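Local coordinates for ferric vibriobactin ABC transporter, periplasmic ferric vibriobactin-binding protein (Vibrio cholerae, PDB 3R5T), which binds ferric vibriobactin in the periplasm and probably delivers this iron-siderophore complex to an ABC transporter for uptake, at residues 54-57 / 58-61. Numbering follows the deposited sequence.
Sequences TFFE and QWRK
Phe56 O is gripped by two consecutive backbone amides as the chain turns into a helix: Trp59 N donates to it at 3.1 Å, and Arg60 N adds a weak, bent bond to the same oxygen. From the same turn, the side chains of Glu57 and Arg60 run side by side in a bidentate salt bridge. Arg60 offers its NE side, with NE 2.8 Å from Glu57 OE1 and NH2 2.9 Å from Glu57 OE2; each carboxylate oxygen is met on its syn side, and the two flat groups are tilted by 26°. The bend at Arg60 chi3 (54°) turns the NE edge of the guanidinium toward the Glu57 carboxylate, while NH1 pairs with Glu64 further along the helix. One water accepts from Lys61 N and NZ and donates to Glu57 O; a second bridges Lys61 NZ and Glu57 OE2.

The turn closes the loop that follows strand 44-49 and opens helix 60-65, with Trp59 as N-cap residue, in a family 8 solute-binding protein, and it carries Phe56 into the vibriobactin pocket. On the buried side, Trp59 CZ3 lies over one face of the Phe55 ring, 3.4 Å from Phe55 CG, the ring planes inclined at 44°. The indole NE1 lies in plane at the edge of Phe56. Alongside, the Gln58 amide runs nearly parallel to the Phe56 ring, its OE1 3.4 Å from Phe56 CB and its NE2 hydrogen-bonded to Asp271.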
ATOM      1  N   THR A  54      14.083  -7.625  -0.954  1.00 18.76           N
ATOM      2  CA  THR A  54      14.095  -6.375  -1.691  1.00 18.09           C
ATOM      3  C   THR A  54      13.308  -5.288  -0.968  1.00 16.69           C
ATOM      4  O   THR A  54      12.423  -5.581  -0.160  1.00 15.95           O
ATOM      5  CB  THR A  54      13.501  -6.534  -3.097  1.00 18.19           C
ATOM      6  OG1 THR A  54      12.137  -6.970  -3.006  1.00 23.78           O
ATOM      7  CG2 THR A  54      14.319  -7.556  -3.908  1.00 19.38           C
ATOM      8  N   PHE A  55      13.679  -4.048  -1.261  1.00 15.38           N
ATOM      9  CA  PHE A  55      12.861  -2.876  -0.955  1.00 14.99           C
ATOM     10  C   PHE A  55      11.904  -2.640  -2.127  1.00 14.59           C
ATOM     11  O   PHE A  55      12.231  -2.926  -3.277  1.00 19.88           O
ATOM     12  CB  PHE A  55      13.746  -1.634  -0.809  1.00 16.55           C
ATOM     13  CG  PHE A  55      14.482  -1.518   0.512  1.00 18.40           C
ATOM     14  CD1 PHE A  55      14.086  -2.228   1.638  1.00 15.97           C
ATOM     15  CD2 PHE A  55      15.545  -0.640   0.626  1.00 18.20           C
ATOM     16  CE1 PHE A  55      14.770  -2.060   2.846  1.00 17.20           C
ATOM     17  CE2 PHE A  55      16.223  -0.470   1.825  1.00 18.18           C
ATOM     18  CZ  PHE A  55      15.829  -1.182   2.934  1.00 17.62           C
ATOM     19  N   PHE A  56      10.730  -2.068  -1.867  1.00 14.98           N
ATOM     20  CA  PHE A  56       9.820  -1.747  -2.977  1.00 13.79           C
ATOM     21  C   PHE A  56      10.442  -0.719  -3.900  1.00 15.03           C
ATOM     22  O   PHE A  56      11.003   0.284  -3.435  1.00 16.52           O
ATOM     23  CB  PHE A  56       8.441  -1.270  -2.493  1.00 14.25           C
ATOM     24  CG  PHE A  56       7.613  -2.341  -1.838  1.00 15.97           C
ATOM     25  CD1 PHE A  56       7.460  -3.590  -2.433  1.00 16.37           C
ATOM     26  CD2 PHE A  56       6.986  -2.106  -0.629  1.00 14.12           C
ATOM     27  CE1 PHE A  56       6.686  -4.571  -1.824  1.00 15.98           C
ATOM     28  CE2 PHE A  56       6.199  -3.081  -0.021  1.00 15.58           C
ATOM     29  CZ  PHE A  56       6.070  -4.317  -0.610  1.00 15.23           C
ATOM     30  N   GLU A  57      10.332  -0.942  -5.205  1.00 16.37           N
ATOM     31  CA  GLU A  57      11.068  -0.138  -6.180  1.00 16.91           C
ATOM     32  C   GLU A  57      10.655   1.327  -6.227  1.00 16.70           C
ATOM     33  O   GLU A  57      11.462   2.186  -6.575  1.00 16.77           O
ATOM     34  CB  GLU A  57      10.946  -0.760  -7.579  1.00 18.67           C
ATOM     35  CG  GLU A  57      11.873  -0.148  -8.611  1.00 21.43           C
ATOM     36  CD  GLU A  57      13.362  -0.337  -8.309  1.00 23.60           C
ATOM     37  OE1 GLU A  57      13.737  -1.156  -7.439  1.00 25.48           O
ATOM     38  OE2 GLU A  57      14.165   0.357  -8.961  1.00 23.23           O
ATOM     39  N   GLN A  58       9.410   1.616  -5.876  1.00 15.23           N
ATOM     40  CA  GLN A  58       8.974   3.009  -5.890  1.00 14.52           C
ATOM     41  C   GLN A  58       9.784   3.914  -4.947  1.00 14.65           C
ATOM     42  O   GLN A  58       9.825   5.134  -5.157  1.00 15.34           O
ATOM     43  CB  GLN A  58       7.480   3.137  -5.593  1.00 14.14           C
ATOM     44  CG  GLN A  58       7.059   2.635  -4.205  1.00 13.58           C
ATOM     45  CD  GLN A  58       6.614   1.197  -4.197  1.00 15.66           C
ATOM     46  OE1 GLN A  58       6.993   0.404  -5.083  1.00 15.78           O
ATOM     47  NE2 GLN A  58       5.807   0.825  -3.194  1.00 17.37           N
ATOM     48  N   TRP A  59      10.365   3.333  -3.891  1.00 15.21           N
ATOM     49  CA  TRP A  59      11.130   4.121  -2.907  1.00 15.01           C
ATOM     50  C   TRP A  59      12.542   3.612  -2.614  1.00 16.62           C
ATOM     51  O   TRP A  59      13.255   4.210  -1.810  1.00 16.60           O
ATOM     52  CB  TRP A  59      10.351   4.369  -1.588  1.00 13.45           C
ATOM     53  CG  TRP A  59       9.782   3.155  -0.915  1.00 13.75           C
ATOM     54  CD1 TRP A  59       8.476   2.768  -0.907  1.00 13.25           C
ATOM     55  CD2 TRP A  59      10.496   2.185  -0.136  1.00 14.91           C
ATOM     56  NE1 TRP A  59       8.322   1.615  -0.183  1.00 14.26           N
ATOM     57  CE2 TRP A  59       9.546   1.231   0.304  1.00 14.55           C
ATOM     58  CE3 TRP A  59      11.833   2.032   0.240  1.00 14.51           C
ATOM     59  CZ2 TRP A  59       9.896   0.145   1.102  1.00 15.95           C
ATOM     60  CZ3 TRP A  59      12.172   0.960   1.028  1.00 15.01           C
ATOM     61  CH2 TRP A  59      11.212   0.031   1.452  1.00 15.95           C
ATOM     62  N   ARG A  60      12.952   2.543  -3.287  1.00 16.24           N
ATOM     63  CA  ARG A  60      14.272   1.965  -3.044  1.00 18.09           C
ATOM     64  C   ARG A  60      15.398   2.993  -3.125  1.00 17.98           C
ATOM     65  O   ARG A  60      16.238   3.074  -2.225  1.00 18.06           O
ATOM     66  CB  ARG A  60      14.562   0.816  -4.015  1.00 19.76           C
ATOM     67  CG  ARG A  60      15.918   0.121  -3.775  1.00 19.92           C
ATOM     68  CD  ARG A  60      16.209  -0.922  -4.841  1.00 19.49           C
ATOM     69  NE  ARG A  60      16.113  -0.373  -6.192  1.00 20.06           N
ATOM     70  CZ  ARG A  60      17.091   0.278  -6.810  1.00 22.72           C
ATOM     71  NH1 ARG A  60      18.266   0.471  -6.214  1.00 25.59           N
ATOM     72  NH2 ARG A  60      16.894   0.732  -8.038  1.00 22.62           N
ATOM     73  N   LYS A  61      15.433   3.761  -4.207  1.00 18.02           N
ATOM     74  CA  LYS A  61      16.537   4.698  -4.396  1.00 18.95           C
ATOM     75  C   LYS A  61      16.550   5.783  -3.317  1.00 19.79           C
ATOM     76  O   LYS A  61      17.627   6.191  -2.868  1.00 21.94           O
ATOM     77  CB  LYS A  61      16.488   5.335  -5.787  1.00 21.19           C
ATOM     78  CG  LYS A  61      16.694   4.326  -6.904  1.00 24.95           C
ATOM     79  CD  LYS A  61      16.808   5.006  -8.265  1.00 28.86           C
ATOM     80  CE  LYS A  61      15.514   5.698  -8.655  1.00 31.92           C
ATOM     81  NZ  LYS A  61      14.372   4.743  -8.805  1.00 34.10           N
TER
HETATM   82  O   HOH W   1      13.415   4.084  -6.314  1.00 25.57           O
HETATM   83  O   HOH W   2      13.267   2.595 -10.542  1.00 47.05           O